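Local coordinates for protein mannan endo-1,6-alpha-mannosidase (Chaetomium thermophilum, PDB 6RY0) that probably cleaves alpha-1,6-mannosidic linkages as a calcium-binding member of glycosyl hydrolase family 76, with a likely transglycosidase role in placing GPI-anchored glycoproteins in the fungal cell wall, at residues A315-A318 with D319-T322. Numbering follows the deposited sequence.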
# COMPACT_ATOMS: atom_id res chain seq x y z
N ALA A 315 -6.87 3.07 -20.34
CA ALA A 315 -5.42 3.02 -20.20
C ALA A 315 -4.95 2.46 -18.85
O ALA A 315 -3.91 1.83 -18.78
CB ALA A 315 -4.82 4.40 -20.41
N CYS A 316 -5.67 2.73 -17.78
CA CYS A 316 -5.18 2.26 -16.47
C CYS A 316 -5.28 0.75 -16.32
O CYS A 316 -6.32 0.17 -16.63
CB CYS A 316 -5.96 2.96 -15.36
SG CYS A 316 -5.79 4.79 -15.27
N THR A 317 -4.22 0.11 -15.81
CA THR A 317 -4.25 -1.32 -15.57
C THR A 317 -4.91 -1.62 -14.24
O THR A 317 -5.13 -0.74 -13.41
CB THR A 317 -2.83 -1.88 -15.51
OG1 THR A 317 -2.21 -1.33 -14.35
CG2 THR A 317 -1.99 -1.55 -16.76
N ALA A 318 -5.20 -2.90 -14.01
CA ALA A 318 -5.81 -3.32 -12.75
C ALA A 318 -5.02 -2.77 -11.56
O ALA A 318 -5.60 -2.29 -10.58
CB ALA A 318 -5.91 -4.82 -12.67
N ASP A 319 -3.70 -2.86 -11.62
CA ASP A 319 -2.90 -2.40 -10.51
C ASP A 319 -3.15 -0.88 -10.27
O ASP A 319 -3.34 -0.41 -9.15
CB ASP A 319 -1.40 -2.58 -10.76
CG ASP A 319 -0.93 -4.02 -10.74
OD1 ASP A 319 -1.67 -4.98 -10.46
OD2 ASP A 319 0.29 -4.14 -10.91
N MET A 320 -3.12 -0.11 -11.35
CA MET A 320 -3.23 1.35 -11.26
C MET A 320 -4.55 1.83 -10.67
O MET A 320 -4.61 2.89 -10.05
CB MET A 320 -3.01 1.99 -12.64
CG MET A 320 -1.63 1.74 -13.19
SD MET A 320 -1.53 2.26 -14.93
CE MET A 320 -0.01 1.43 -15.39
N LEU A 321 -5.61 1.05 -10.85
CA LEU A 321 -6.93 1.40 -10.32
C LEU A 321 -6.98 1.42 -8.80
O LEU A 321 -7.91 1.99 -8.22
CB LEU A 321 -7.97 0.45 -10.92
CG LEU A 321 -8.10 0.49 -12.45
CD1 LEU A 321 -8.87 -0.70 -12.94
CD2 LEU A 321 -8.72 1.79 -12.93
N THR A 322 -6.00 0.79 -8.16
CA THR A 322 -5.94 0.72 -6.71
C THR A 322 -5.17 1.87 -6.08
O THR A 322 -5.25 2.09 -4.87
CB THR A 322 -5.30 -0.58 -6.22
OG1 THR A 322 -3.89 -0.56 -6.47
CG2 THR A 322 -5.93 -1.79 -6.85
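Thr317 and Met320 face each other across a turn of helical phi/psi that runs into helix 323-337, and their side chains illustrate how a hydroxyl and a thioether can each accept a weak bond from the other residue's backbone N-H. The OG1 of Thr317 sits between its own backbone N and carbonyl carbon (chi1 67°), which turns it back over the turn to accept a weak hydrogen bond from Met320 N at 3.4 Å. The methionine returns the favour: extended beyond CG, its chain passes slantwise over the threonine, with CG 3.3 Å from Thr317 OG1 and the CE methyl beside Thr317 CG2. Its thioether then takes a weak but nearly straight bond from Thr317 N to SD (3.6 Å, 171°).

Next to this pair, Leu321 N donates to Thr317 O at 3.2 Å, closing a turn from 317 to 321. Leu321 also points its CD2 methyl at Cys316 CB, 3.9 Å away, while Met320 CB also lies against the cysteine CB. Cys316 SG is covalently tied to Cys309 by a disulfide, and Phe371 packs against both Cys316 and Leu321.

Farther along, Asp319 O receives both Thr322 N and Thr322 OG1, the hydroxyl at 2.7 Å in the carbonyl plane, whereas the Asp319 carboxylate reaches Trp77 NE1. The side chain of Ala318 is about 5 Å from that of Asp73, a calcium ligand, at their nearest atoms. Chemically, the Thr317-Met320 pairing therefore rests on two weak, reciprocal acceptors, one oxygen and one sulfur, next to one ordinary backbone bond.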